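PDB 5OJ5: photosystem II assembly protein Ycf48 from Thermosynechococcus elongatus, which probably assists the early assembly of photosystem II and the replacement of photodamaged D1, whose C-terminal extension it binds. Local coordinates for residues A[44-58]-A[327-341]. Residues are numbered along the deposited sequence; the frame is centred on the assembly and turned at random.
Sequences YNPWEAIQLPTTATI and FILGQKGILLRYVTD
Strand 47-51 lies antiparallel against strand 334-338, and the backbone polar atoms of two residue pairs, E48 with R337 and I50 with L335, satisfy one another. Both bonds of the I50-L335 pair are nearly straight, with I50 N 2.8 Å from L335 O. The pairing runs on past each end of the strands: V339 N donates a hydrogen bond to P46 O, and L52 N one to G333 O. Beyond P46, the hydroxyl of Y44 donates to V339 O at 2.8 Å, approaching from above the carbonyl plane, while the D341 carboxylate stacks on the tyrosine ring.

On the face bearing E48 and R337, a single carboxylate oxygen takes the whole salt bridge. R337 NE reaches E48 OE1 at 2.7 Å and NH2 adds a weak second bond; the two planes are 80° apart, and NE meets OE1 from above the carboxylate plane, while OE1 lies close to the guanidinium plane. R337 is extended through chi2 and then bends at chi3 (80°), which brings NE to the carboxylate.

Here the N-terminal strand completes, as the outermost strand, the blade whose other three strands come from the C-terminal end, the "Velcro" closure of a seven-bladed beta-propeller.

On the other face the six-membered ring of W47 is sandwiched: I328 CD1 sits over one side, 3.6 Å from the centroid, and the edge of the Y338 ring meets the opposite side in a T-shaped pair. W284 adds another edge-to-face contact.

At the type I' turn 331-334, Q51 NE2 divides its protons between K332 O (3.1 Å) and L52 O, both acceptors meeting it on a lone pair. A water accepts from I58 N and donates to G330 O at 2.6 Å, linking the start of strand 58-63 to the hairpin.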
loop_
_atom_site.group_PDB
_atom_site.type_symbol
_atom_site.label_atom_id
_atom_site.label_comp_id
_atom_site.label_asym_id
_atom_site.label_seq_id
_atom_site.Cartn_x
_atom_site.Cartn_y
_atom_site.Cartn_z
ATOM N N TYR A 44 1.246 11.405 22.234
ATOM C CA TYR A 44 -0.088 10.822 22.133
ATOM C C TYR A 44 -0.022 9.676 21.139
ATOM O O TYR A 44 0.596 9.809 20.084
ATOM C CB TYR A 44 -1.125 11.840 21.626
ATOM C CG TYR A 44 -2.513 11.229 21.266
ATOM C CD1 TYR A 44 -3.371 10.693 22.236
ATOM C CD2 TYR A 44 -2.932 11.141 19.942
ATOM C CE1 TYR A 44 -4.611 10.142 21.892
ATOM C CE2 TYR A 44 -4.168 10.587 19.593
ATOM C CZ TYR A 44 -4.978 10.075 20.565
ATOM O OH TYR A 44 -6.203 9.519 20.235
ATOM N N ASN A 45 -0.636 8.555 21.488
ATOM C CA ASN A 45 -0.718 7.429 20.579
ATOM C C ASN A 45 -2.115 7.402 19.968
ATOM O O ASN A 45 -3.077 7.047 20.672
ATOM C CB ASN A 45 -0.485 6.132 21.323
ATOM C CG ASN A 45 -0.865 4.945 20.436
ATOM O OD1 ASN A 45 -0.640 4.973 19.208
ATOM N ND2 ASN A 45 -1.519 3.954 21.004
ATOM N N PRO A 46 -2.280 7.708 18.676
ATOM C CA PRO A 46 -3.599 7.711 18.055
ATOM C C PRO A 46 -4.013 6.341 17.548
ATOM O O PRO A 46 -5.117 6.183 17.031
ATOM C CB PRO A 46 -3.406 8.672 16.875
ATOM C CG PRO A 46 -1.967 8.478 16.473
ATOM C CD PRO A 46 -1.235 8.218 17.759
ATOM N N TRP A 47 -3.191 5.328 17.677
ATOM C CA TRP A 47 -3.451 4.057 17.016
ATOM C C TRP A 47 -4.045 3.056 17.985
ATOM O O TRP A 47 -3.434 2.718 18.999
ATOM C CB TRP A 47 -2.166 3.526 16.402
ATOM C CG TRP A 47 -1.639 4.392 15.306
ATOM C CD1 TRP A 47 -0.584 5.265 15.375
ATOM C CD2 TRP A 47 -2.140 4.501 13.976
ATOM N NE1 TRP A 47 -0.395 5.897 14.184
ATOM C CE2 TRP A 47 -1.333 5.452 13.299
ATOM C CE3 TRP A 47 -3.172 3.859 13.271
ATOM C CZ2 TRP A 47 -1.532 5.770 11.947
ATOM C CZ3 TRP A 47 -3.363 4.172 11.934
ATOM C CH2 TRP A 47 -2.536 5.120 11.284
ATOM N N GLU A 48 -5.210 2.558 17.663
ATOM C CA GLU A 48 -5.833 1.505 18.457
ATOM C C GLU A 48 -5.681 0.163 17.751
ATOM O O GLU A 48 -5.984 0.038 16.569
ATOM C CB GLU A 48 -7.293 1.843 18.692
ATOM C CG GLU A 48 -8.269 1.784 17.573
ATOM C CD GLU A 48 -9.708 1.695 18.090
ATOM O OE1 GLU A 48 -10.577 1.223 17.316
ATOM O OE2 GLU A 48 -9.976 2.079 19.271
ATOM N N ALA A 49 -5.236 -0.852 18.458
ATOM C CA ALA A 49 -5.048 -2.173 17.887
ATOM C C ALA A 49 -6.379 -2.915 17.846
ATOM O O ALA A 49 -7.131 -2.914 18.814
ATOM C CB ALA A 49 -4.033 -2.991 18.679
ATOM N N ILE A 50 -6.675 -3.506 16.713
ATOM C CA ILE A 50 -7.860 -4.326 16.455
ATOM C C ILE A 50 -7.364 -5.691 16.010
ATOM O O ILE A 50 -6.450 -5.810 15.185
ATOM C CB ILE A 50 -8.733 -3.678 15.349
ATOM C CG1 ILE A 50 -9.346 -2.355 15.842
ATOM C CG2 ILE A 50 -9.840 -4.661 14.882
ATOM C CD1 ILE A 50 -10.029 -1.547 14.780
ATOM N N GLN A 51 -7.998 -6.730 16.535
ATOM C CA GLN A 51 -7.815 -8.068 15.997
ATOM C C GLN A 51 -8.990 -8.389 15.086
ATOM O O GLN A 51 -10.128 -8.493 15.548
ATOM C CB GLN A 51 -7.719 -9.086 17.134
ATOM C CG GLN A 51 -7.632 -10.533 16.607
ATOM C CD GLN A 51 -6.326 -10.790 15.875
ATOM O OE1 GLN A 51 -5.230 -10.520 16.399
ATOM N NE2 GLN A 51 -6.425 -11.356 14.680
ATOM N N LEU A 52 -8.725 -8.543 13.794
ATOM C CA LEU A 52 -9.768 -8.961 12.882
ATOM C C LEU A 52 -10.141 -10.413 13.161
ATOM O O LEU A 52 -9.355 -11.183 13.725
ATOM C CB LEU A 52 -9.244 -8.864 11.462
ATOM C CG LEU A 52 -8.970 -7.420 11.003
ATOM C CD1 LEU A 52 -8.203 -7.459 9.660
ATOM C CD2 LEU A 52 -10.248 -6.636 10.862
ATOM N N PRO A 53 -11.314 -10.849 12.689
ATOM C CA PRO A 53 -11.745 -12.253 12.877
ATOM C C PRO A 53 -11.115 -13.172 11.828
ATOM O O PRO A 53 -11.805 -13.853 11.057
ATOM C CB PRO A 53 -13.266 -12.136 12.751
ATOM C CG PRO A 53 -13.472 -11.005 11.825
ATOM C CD PRO A 53 -12.417 -9.994 12.202
ATOM N N THR A 54 -9.784 -13.188 11.819
ATOM C CA THR A 54 -8.966 -13.998 10.938
ATOM C C THR A 54 -7.556 -14.000 11.495
ATOM O O THR A 54 -7.188 -13.106 12.257
ATOM C CB THR A 54 -8.942 -13.467 9.500
ATOM O OG1 THR A 54 -8.267 -14.432 8.687
ATOM C CG2 THR A 54 -8.205 -12.117 9.384
ATOM N N THR A 55 -6.742 -14.968 11.063
ATOM C CA THR A 55 -5.297 -14.870 11.241
ATOM C C THR A 55 -4.583 -14.751 9.907
ATOM O O THR A 55 -3.344 -14.785 9.879
ATOM C CB THR A 55 -4.721 -16.036 12.057
ATOM O OG1 THR A 55 -4.877 -17.250 11.310
ATOM C CG2 THR A 55 -5.407 -16.152 13.403
ATOM N N ALA A 56 -5.326 -14.560 8.806
ATOM C CA ALA A 56 -4.695 -14.333 7.518
ATOM C C ALA A 56 -4.115 -12.922 7.429
ATOM O O ALA A 56 -4.664 -11.965 7.964
ATOM C CB ALA A 56 -5.745 -14.481 6.410
ATOM N N THR A 57 -3.003 -12.809 6.720
ATOM C CA THR A 57 -2.434 -11.492 6.451
ATOM C C THR A 57 -3.320 -10.656 5.532
ATOM O O THR A 57 -3.735 -11.117 4.469
ATOM C CB THR A 57 -1.082 -11.690 5.777
ATOM O OG1 THR A 57 -0.222 -12.442 6.663
ATOM C CG2 THR A 57 -0.404 -10.381 5.386
ATOM N N ILE A 58 -3.603 -9.436 5.963
ATOM C CA ILE A 58 -4.336 -8.463 5.169
ATOM C C ILE A 58 -3.370 -7.672 4.294
ATOM O O ILE A 58 -2.322 -7.226 4.767
ATOM C CB ILE A 58 -5.178 -7.561 6.086
ATOM C CG1 ILE A 58 -6.132 -8.401 6.959
ATOM C CG2 ILE A 58 -5.938 -6.529 5.266
ATOM C CD1 ILE A 58 -6.891 -9.485 6.206
ATOM N N PHE A 327 -5.346 3.395 8.711
ATOM C CA PHE A 327 -5.139 2.041 9.165
ATOM C C PHE A 327 -3.714 1.625 8.885
ATOM O O PHE A 327 -3.096 2.040 7.899
ATOM C CB PHE A 327 -6.096 1.065 8.463
ATOM C CG PHE A 327 -7.497 1.331 8.794
ATOM C CD1 PHE A 327 -8.117 0.718 9.846
ATOM C CD2 PHE A 327 -8.196 2.281 8.030
ATOM C CE1 PHE A 327 -9.447 1.068 10.134
ATOM C CE2 PHE A 327 -9.477 2.617 8.308
ATOM C CZ PHE A 327 -10.080 2.024 9.331
ATOM N N ILE A 328 -3.205 0.774 9.747
ATOM C CA ILE A 328 -1.914 0.130 9.522
ATOM C C ILE A 328 -2.148 -1.372 9.529
ATOM O O ILE A 328 -2.805 -1.907 10.429
ATOM C CB ILE A 328 -0.895 0.532 10.589
ATOM C CG1 ILE A 328 -0.633 2.038 10.426
ATOM C CG2 ILE A 328 0.376 -0.265 10.439
ATOM C CD1 ILE A 328 0.293 2.641 11.446
ATOM N N LEU A 329 -1.652 -2.031 8.496
ATOM C CA LEU A 329 -1.767 -3.482 8.345
ATOM C C LEU A 329 -0.604 -4.188 9.046
ATOM O O LEU A 329 0.568 -3.913 8.750
ATOM C CB LEU A 329 -1.839 -3.873 6.865
ATOM C CG LEU A 329 -2.835 -3.122 5.993
ATOM C CD1 LEU A 329 -2.846 -3.685 4.600
ATOM C CD2 LEU A 329 -4.247 -3.110 6.497
ATOM N N GLY A 330 -0.933 -5.020 10.018
ATOM C CA GLY A 330 -0.004 -5.891 10.691
ATOM C C GLY A 330 -0.074 -7.303 10.163
ATOM O O GLY A 330 -0.646 -7.562 9.105
ATOM N N GLN A 331 0.425 -8.245 10.942
ATOM C CA GLN A 331 0.407 -9.663 10.583
ATOM C C GLN A 331 -0.757 -10.332 11.276
ATOM O O GLN A 331 -1.259 -9.842 12.283
ATOM C CB GLN A 331 1.692 -10.340 11.055
ATOM C CG GLN A 331 2.933 -9.757 10.496
ATOM C CD GLN A 331 4.159 -10.280 11.167
ATOM O OE1 GLN A 331 4.676 -9.672 12.079
ATOM N NE2 GLN A 331 4.628 -11.453 10.735
ATOM N N LYS A 332 -1.185 -11.463 10.731
ATOM C CA LYS A 332 -2.070 -12.348 11.463
ATOM C C LYS A 332 -3.365 -11.669 11.880
ATOM O O LYS A 332 -3.883 -11.881 12.982
ATOM C CB LYS A 332 -1.368 -12.991 12.660
ATOM C CG LYS A 332 -1.308 -12.250 14.026
ATOM C CD LYS A 332 -0.402 -12.882 15.084
ATOM C CE LYS A 332 -0.295 -11.890 16.182
ATOM N NZ LYS A 332 -0.833 -12.649 17.293
ATOM N N GLY A 333 -3.911 -10.844 11.005
ATOM C CA GLY A 333 -5.177 -10.200 11.285
ATOM C C GLY A 333 -5.126 -8.973 12.159
ATOM O O GLY A 333 -6.184 -8.435 12.517
ATOM N N ILE A 334 -3.946 -8.512 12.511
ATOM C CA ILE A 334 -3.815 -7.309 13.317
ATOM C C ILE A 334 -3.937 -6.080 12.426
ATOM O O ILE A 334 -3.327 -5.998 11.343
ATOM C CB ILE A 334 -2.467 -7.314 14.041
ATOM C CG1 ILE A 334 -2.458 -8.462 15.084
ATOM C CG2 ILE A 334 -2.178 -5.923 14.669
ATOM C CD1 ILE A 334 -1.122 -8.725 15.692
ATOM N N LEU A 335 -4.749 -5.132 12.888
ATOM C CA LEU A 335 -4.941 -3.828 12.296
ATOM C C LEU A 335 -4.649 -2.773 13.363
ATOM O O LEU A 335 -5.032 -2.972 14.493
ATOM C CB LEU A 335 -6.432 -3.875 11.913
ATOM C CG LEU A 335 -6.925 -2.765 11.022
ATOM C CD1 LEU A 335 -6.142 -2.715 9.719
ATOM C CD2 LEU A 335 -8.411 -3.008 10.738
ATOM N N LEU A 336 -4.059 -1.648 13.000
ATOM C CA LEU A 336 -4.166 -0.466 13.853
ATOM C C LEU A 336 -5.104 0.511 13.178
ATOM O O LEU A 336 -5.050 0.679 11.946
ATOM C CB LEU A 336 -2.820 0.218 14.059
ATOM C CG LEU A 336 -1.660 -0.671 14.506
ATOM C CD1 LEU A 336 -0.380 0.191 14.644
ATOM C CD2 LEU A 336 -1.993 -1.424 15.735
ATOM N N ARG A 337 -5.941 1.183 13.962
ATOM C CA ARG A 337 -6.915 2.159 13.470
ATOM C C ARG A 337 -6.617 3.524 14.092
ATOM O O ARG A 337 -6.411 3.635 15.303
ATOM C CB ARG A 337 -8.340 1.737 13.829
ATOM C CG ARG A 337 -9.402 2.705 13.308
ATOM C CD ARG A 337 -10.797 2.154 13.584
ATOM N NE ARG A 337 -11.176 2.403 14.961
ATOM C CZ ARG A 337 -11.794 3.507 15.389
ATOM N NH1 ARG A 337 -12.107 4.484 14.566
ATOM N NH2 ARG A 337 -12.069 3.647 16.662
ATOM N N TYR A 338 -6.604 4.554 13.256
ATOM C CA TYR A 338 -6.296 5.922 13.706
ATOM C C TYR A 338 -7.503 6.507 14.428
ATOM O O TYR A 338 -8.610 6.499 13.890
ATOM C CB TYR A 338 -5.947 6.795 12.495
ATOM C CG TYR A 338 -5.453 8.151 12.906
ATOM C CD1 TYR A 338 -4.114 8.359 13.150
ATOM C CD2 TYR A 338 -6.330 9.220 13.079
ATOM C CE1 TYR A 338 -3.637 9.594 13.575
ATOM C CE2 TYR A 338 -5.856 10.469 13.500
ATOM C CZ TYR A 338 -4.513 10.627 13.739
ATOM O OH TYR A 338 -4.047 11.851 14.171
ATOM N N VAL A 339 -7.280 7.036 15.626
ATOM C CA VAL A 339 -8.316 7.651 16.449
ATOM C C VAL A 339 -7.849 9.068 16.807
ATOM O O VAL A 339 -6.866 9.246 17.553
ATOM C CB VAL A 339 -8.577 6.832 17.717
ATOM C CG1 VAL A 339 -9.634 7.529 18.566
ATOM C CG2 VAL A 339 -9.010 5.411 17.350
ATOM N N THR A 340 -8.523 10.072 16.264
ATOM C CA THR A 340 -8.161 11.458 16.562
ATOM C C THR A 340 -8.209 11.723 18.065
ATOM O O THR A 340 -9.128 11.283 18.759
ATOM C CB THR A 340 -9.164 12.374 15.869
ATOM O OG1 THR A 340 -9.199 12.052 14.475
ATOM C CG2 THR A 340 -8.790 13.845 16.044
ATOM N N ASP A 341 -7.224 12.477 18.561
ATOM C CA ASP A 341 -7.198 12.939 19.955
ATOM C C ASP A 341 -8.340 13.934 20.196
ATOM O O ASP A 341 -8.341 15.015 19.611
ATOM C CB ASP A 341 -5.842 13.614 20.260
ATOM C CG ASP A 341 -5.623 13.893 21.743
ATOM O OD1 ASP A 341 -6.560 13.695 22.548
ATOM O OD2 ASP A 341 -4.495 14.305 22.110
HETATM O O HOH W 1 -3.013 -8.666 8.834
#